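Local coordinates for OmpT protein (Vibrio cholerae serotype O1, PDB 6EHD) that probably forms a water-filled beta-barrel channel in the outer membrane for the diffusion of ions and other small solutes, at residues 291-296 and 307-311; 20-24 and 101-105. The protein carries 1 engineered substitution. All coordinates share one frame; numbering follows the deposited sequence.

Interaction 1 of 2, residues 291-296 and 307-311; sequences DGTTLG and KATKV. With C8E ((hydroxyethyloxy)tri(ethyloxy)octane), chain F.
Thr294 and Thr309 face each other across two antiparallel strands as a hydrogen-bonded pair, each backbone N-H donating to the other's carbonyl oxygen; the bond from Thr309 N to Thr294 O is 2.9 Å long. Their methyls meet on one face of the pair, CG2 of Thr294 3.9 Å from CG2 of Thr309. On this face the detergent C8E continues the packing, its C19 lying 3.7 Å from Thr294 CG2. Thr294 OG1 accepts a 3.0 Å bond from Gly296 N, an ST turn at the bend; chi1 of 179° swings this hydroxyl to the side opposite the backbone N of its own residue.

Gly292 and Val311 form the second hydrogen-bonded pair, again joined by two N-H...O bonds. Val311 O is gripped twice, by Gly292 N at 2.9 Å and by Lys310 NZ at 2.7 Å, the two donors coming from opposite faces of its carbonyl plane.

The other face and the margins are looser. Exposed Lys310 shares its face with Thr293, away from the threonine methyls and the detergent; the two side chains cross at about a right angle, Lys310 CG lying 3.7 Å from Thr293 OG1. Asp291 OD1 stays 4.2 Å from Lys310 NZ, short of a salt bridge, and is bonded instead to Ser313 N. At the other end exposed Ala308 rests its CB against Leu295 O. The whole is a short antiparallel pair within a small three-stranded sheet, in the connection between barrel strands 281-291 and 314-324 of the porin fold.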
loop_
_atom_site.group_PDB
_atom_site.type_symbol
_atom_site.label_atom_id
_atom_site.label_comp_id
_atom_site.label_asym_id
_atom_site.label_seq_id
_atom_site.Cartn_x
_atom_site.Cartn_y
_atom_site.Cartn_z
ATOM N N ASP A 291 -12.961 -15.775 0.719
ATOM C CA ASP A 291 -13.714 -16.599 1.729
ATOM C C ASP A 291 -13.073 -16.436 3.081
ATOM O O ASP A 291 -11.871 -16.769 3.243
ATOM C CB ASP A 291 -13.705 -18.044 1.291
ATOM C CG ASP A 291 -14.705 -18.926 2.110
ATOM O OD1 ASP A 291 -15.832 -18.507 2.282
ATOM O OD2 ASP A 291 -14.279 -19.940 2.624
ATOM N N GLY A 292 -13.856 -15.966 4.069
ATOM C CA GLY A 292 -13.371 -15.837 5.417
ATOM C C GLY A 292 -13.189 -14.447 5.871
ATOM O O GLY A 292 -13.875 -13.515 5.369
ATOM N N THR A 293 -12.246 -14.260 6.796
ATOM C CA THR A 293 -12.028 -13.020 7.518
ATOM C C THR A 293 -10.806 -12.172 7.079
ATOM O O THR A 293 -9.769 -12.787 6.794
ATOM C CB THR A 293 -11.829 -13.405 8.997
ATOM O OG1 THR A 293 -13.070 -13.986 9.487
ATOM C CG2 THR A 293 -11.456 -12.223 9.855
ATOM N N THR A 294 -10.955 -10.842 7.033
ATOM C CA THR A 294 -9.833 -9.867 7.121
ATOM C C THR A 294 -10.071 -8.902 8.242
ATOM O O THR A 294 -11.254 -8.483 8.394
ATOM C CB THR A 294 -9.561 -9.129 5.773
ATOM O OG1 THR A 294 -8.491 -8.190 5.910
ATOM C CG2 THR A 294 -10.772 -8.331 5.271
ATOM N N LEU A 295 -9.017 -8.519 9.003
ATOM C CA LEU A 295 -9.069 -7.386 9.940
ATOM C C LEU A 295 -8.936 -6.000 9.284
ATOM O O LEU A 295 -8.939 -5.000 9.972
ATOM C CB LEU A 295 -8.120 -7.545 11.128
ATOM C CG LEU A 295 -8.310 -8.899 11.831
ATOM C CD1 LEU A 295 -7.308 -9.012 12.964
ATOM C CD2 LEU A 295 -9.747 -9.077 12.293
ATOM N N GLY A 296 -8.754 -5.958 7.942
ATOM C CA GLY A 296 -8.645 -4.683 7.188
ATOM C C GLY A 296 -7.403 -4.773 6.271
ATOM O O GLY A 296 -6.396 -5.323 6.697
ATOM N N LYS A 307 -12.321 -2.244 5.130
ATOM C CA LYS A 307 -12.345 -2.374 6.622
ATOM C C LYS A 307 -12.600 -3.814 6.998
ATOM O O LYS A 307 -13.066 -4.636 6.185
ATOM C CB LYS A 307 -13.399 -1.438 7.297
ATOM C CG LYS A 307 -13.139 0.070 7.177
ATOM C CD LYS A 307 -11.772 0.455 7.759
ATOM C CE LYS A 307 -11.739 1.797 8.506
ATOM N NZ LYS A 307 -10.575 1.852 9.475
ATOM N N ALA A 308 -12.346 -4.105 8.265
ATOM C CA ALA A 308 -12.570 -5.447 8.789
ATOM C C ALA A 308 -13.901 -6.050 8.378
ATOM O O ALA A 308 -14.941 -5.379 8.413
ATOM C CB ALA A 308 -12.428 -5.412 10.305
ATOM N N THR A 309 -13.876 -7.282 7.899
ATOM C CA THR A 309 -15.078 -7.938 7.319
ATOM C C THR A 309 -14.958 -9.482 7.226
ATOM O O THR A 309 -13.875 -10.062 7.351
ATOM C CB THR A 309 -15.483 -7.340 5.928
ATOM O OG1 THR A 309 -16.813 -7.752 5.618
ATOM C CG2 THR A 309 -14.622 -7.807 4.786
ATOM N N LYS A 310 -16.091 -10.143 7.036
ATOM C CA LYS A 310 -16.145 -11.527 6.800
ATOM C C LYS A 310 -17.009 -11.752 5.583
ATOM O O LYS A 310 -18.098 -11.178 5.479
ATOM C CB LYS A 310 -16.714 -12.278 8.014
ATOM C CG LYS A 310 -16.448 -13.770 7.982
ATOM C CD LYS A 310 -17.386 -14.619 7.134
ATOM C CE LYS A 310 -16.953 -16.090 7.163
ATOM N NZ LYS A 310 -17.147 -16.871 5.896
ATOM N N VAL A 311 -16.541 -12.592 4.657
ATOM C CA VAL A 311 -17.320 -12.913 3.443
ATOM C C VAL A 311 -17.421 -14.407 3.288
ATOM O O VAL A 311 -16.595 -15.161 3.821
ATOM C CB VAL A 311 -16.737 -12.245 2.145
ATOM C CG1 VAL A 311 -16.552 -10.745 2.349
ATOM C CG2 VAL A 311 -15.438 -12.899 1.737
HETATM O O9 C8E F . -16.468 -5.286 1.207
HETATM C C10 C8E F . -16.337 -6.366 0.304
HETATM C C11 C8E F . -15.140 -6.123 -0.594
HETATM O O12 C8E F . -14.818 -7.387 -1.195
HETATM C C13 C8E F . -13.510 -7.441 -1.746
HETATM C C14 C8E F . -12.988 -8.838 -2.035
HETATM O O15 C8E F . -12.925 -9.737 -0.887
HETATM C C16 C8E F . -11.983 -9.262 0.072
HETATM C C17 C8E F . -12.384 -9.864 1.385
HETATM O O18 C8E F . -11.593 -11.023 1.516
HETATM C C19 C8E F . -10.717 -10.972 2.628
HETATM C C20 C8E F . -11.290 -12.011 3.539
HETATM O O21 C8E F . -10.969 -13.280 2.991
#

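Interaction 2 of 2, residues 20-24 and 101-105; sequences ELKFL and YFFGG
Phe102 pushes the CE1 side of its ring against the side chain of Glu20, with CE1 3.8 Å from Glu20 CD. The carboxylate is turned 53° from the plane of the ring, and the two side chains run past one another head to tail. Lys22, two residues along the same strand, adds its aliphatic part, CG lying 4.1 Å from Phe102 CE1. The ring is thus lodged against the stems of an acidic and a basic residue, whose polar ends go on to other partners.

Two waters make those polar connections. One water donates hydrogen bonds to Glu20 OE2, at 2.7 Å, and to Tyr101 O. Glu20 OE2 is also bonded to Tyr284 OH, which helps to fix the carboxylate. The second water accepts from Lys22 NZ at 2.8 Å and donates to Phe102 O; this water lies at the edge of the Phe102 ring, in its plane. A bend at chi3 (76°) turns the lysine tail toward it.

Phe103 extends the apolar part: its CE1 meets Leu24 CD2 at 3.8 Å, while CB of Phe102 sits 3.7 Å above the plane of the Phe103 ring, over its centre. Glu286 accepts from the amides of Tyr101 (at OE1) and Phe103 (at OE2), tying the loop to the barrel wall. A long loop after helix 90-94 is here packed on the inner side of strand 9-24, an arrangement consistent with the inward-folded constriction loop L3 of general porins.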
loop_
_atom_site.group_PDB
_atom_site.type_symbol
_atom_site.label_atom_id
_atom_site.label_comp_id
_atom_site.label_asym_id
_atom_site.label_seq_id
_atom_site.Cartn_x
_atom_site.Cartn_y
_atom_site.Cartn_z
ATOM N N GLU A 20 -13.201 3.206 -13.441
ATOM C CA GLU A 20 -13.252 1.801 -12.903
ATOM C C GLU A 20 -14.715 1.421 -12.551
ATOM O O GLU A 20 -15.463 2.261 -11.978
ATOM C CB GLU A 20 -12.331 1.701 -11.640
ATOM C CG GLU A 20 -10.833 1.835 -12.072
ATOM C CD GLU A 20 -9.770 1.710 -10.937
ATOM O OE1 GLU A 20 -10.102 2.030 -9.819
ATOM O OE2 GLU A 20 -8.574 1.490 -11.263
ATOM N N LEU A 21 -15.096 0.196 -12.927
ATOM C CA LEU A 21 -16.389 -0.418 -12.602
ATOM C C LEU A 21 -16.103 -1.646 -11.750
ATOM O O LEU A 21 -15.278 -2.490 -12.174
ATOM C CB LEU A 21 -17.031 -0.863 -13.876
ATOM C CG LEU A 21 -17.385 0.308 -14.825
ATOM C CD1 LEU A 21 -16.250 0.672 -15.773
ATOM C CD2 LEU A 21 -18.637 -0.010 -15.675
ATOM N N LYS A 22 -16.743 -1.708 -10.576
ATOM C CA LYS A 22 -16.576 -2.838 -9.631
ATOM C C LYS A 22 -17.902 -3.619 -9.429
ATOM O O LYS A 22 -18.982 -2.975 -9.238
ATOM C CB LYS A 22 -16.016 -2.357 -8.328
ATOM C CG LYS A 22 -14.543 -1.942 -8.447
ATOM C CD LYS A 22 -13.974 -1.377 -7.145
ATOM C CE LYS A 22 -13.667 -2.445 -6.136
ATOM N NZ LYS A 22 -12.997 -1.803 -4.989
ATOM N N PHE A 23 -17.822 -4.961 -9.517
ATOM C CA PHE A 23 -19.010 -5.845 -9.371
ATOM C C PHE A 23 -18.754 -6.768 -8.183
ATOM O O PHE A 23 -18.027 -7.759 -8.306
ATOM C CB PHE A 23 -19.249 -6.672 -10.618
ATOM C CG PHE A 23 -19.350 -5.865 -11.923
ATOM C CD1 PHE A 23 -18.197 -5.341 -12.528
ATOM C CD2 PHE A 23 -20.588 -5.698 -12.576
ATOM C CE1 PHE A 23 -18.267 -4.594 -13.726
ATOM C CE2 PHE A 23 -20.690 -4.944 -13.750
ATOM C CZ PHE A 23 -19.532 -4.385 -14.347
ATOM N N LEU A 24 -19.239 -6.379 -7.025
ATOM C CA LEU A 24 -18.971 -7.118 -5.774
ATOM C C LEU A 24 -20.159 -8.084 -5.480
ATOM O O LEU A 24 -21.296 -7.690 -5.640
ATOM C CB LEU A 24 -18.730 -6.190 -4.611
ATOM C CG LEU A 24 -17.581 -5.162 -4.683
ATOM C CD1 LEU A 24 -17.489 -4.388 -3.373
ATOM C CD2 LEU A 24 -16.289 -5.896 -5.061
ATOM N N TYR A 101 -4.737 -5.305 -9.567
ATOM C CA TYR A 101 -5.280 -3.947 -9.812
ATOM C C TYR A 101 -6.485 -3.614 -8.894
ATOM O O TYR A 101 -6.792 -2.457 -8.751
ATOM C CB TYR A 101 -5.703 -3.808 -11.277
ATOM C CG TYR A 101 -4.632 -3.423 -12.193
ATOM C CD1 TYR A 101 -4.349 -2.087 -12.411
ATOM C CD2 TYR A 101 -3.889 -4.378 -12.891
ATOM C CE1 TYR A 101 -3.254 -1.735 -13.240
ATOM C CE2 TYR A 101 -2.858 -4.015 -13.767
ATOM C CZ TYR A 101 -2.560 -2.660 -13.952
ATOM O OH TYR A 101 -1.504 -2.269 -14.798
ATOM N N PHE A 102 -7.135 -4.594 -8.230
ATOM C CA PHE A 102 -8.342 -4.408 -7.428
ATOM C C PHE A 102 -8.461 -5.112 -6.073
ATOM O O PHE A 102 -8.797 -4.479 -5.070
ATOM C CB PHE A 102 -9.645 -4.780 -8.214
ATOM C CG PHE A 102 -9.992 -3.880 -9.366
ATOM C CD1 PHE A 102 -10.551 -2.672 -9.145
ATOM C CD2 PHE A 102 -9.716 -4.312 -10.705
ATOM C CE1 PHE A 102 -10.910 -1.843 -10.240
ATOM C CE2 PHE A 102 -10.132 -3.495 -11.796
ATOM C CZ PHE A 102 -10.712 -2.282 -11.529
ATOM N N PHE A 103 -8.165 -6.410 -6.006
ATOM C CA PHE A 103 -8.638 -7.236 -4.860
ATOM C C PHE A 103 -7.564 -7.778 -3.899
ATOM O O PHE A 103 -7.878 -8.188 -2.803
ATOM C CB PHE A 103 -9.474 -8.412 -5.386
ATOM C CG PHE A 103 -10.707 -7.980 -6.218
ATOM C CD1 PHE A 103 -11.656 -7.108 -5.627
ATOM C CD2 PHE A 103 -10.842 -8.363 -7.547
ATOM C CE1 PHE A 103 -12.771 -6.644 -6.393
ATOM C CE2 PHE A 103 -11.939 -7.896 -8.303
ATOM C CZ PHE A 103 -12.900 -7.061 -7.690
ATOM N N GLY A 104 -6.308 -7.860 -4.359
ATOM C CA GLY A 104 -5.193 -8.358 -3.484
ATOM C C GLY A 104 -4.631 -7.368 -2.526
ATOM O O GLY A 104 -5.076 -6.205 -2.483
ATOM N N GLY A 105 -3.629 -7.828 -1.751
ATOM C CA GLY A 105 -3.007 -7.118 -0.624
ATOM C C GLY A 105 -3.453 -7.616 0.749
ATOM O O GLY A 105 -3.078 -7.015 1.767
HETATM O O HOH W 1 -6.538 0.012 -10.213
HETATM O O HOH W 2 -10.270 -2.039 -5.533
#

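Both segments of interaction 2 precede those of interaction 1 in the chain; the centres of the two contacts are about 15 Å apart. Their nearest atoms are about 6 Å from each other, so they do not touch directly. Interaction 2 lies on what is probably the constriction loop L3 of the pore, and nearby residues join this loop to the region of interaction 1: Arg109, further along the loop, donates to Gly296 O, while Gly104 O accepts from Asn299, on the strand that continues from 293. Interaction 1 belongs to the connection between strands 281-291 and 314-324, probably an external loop as in other porins. C8E molecules touch both, and both lie away from the calcium sites.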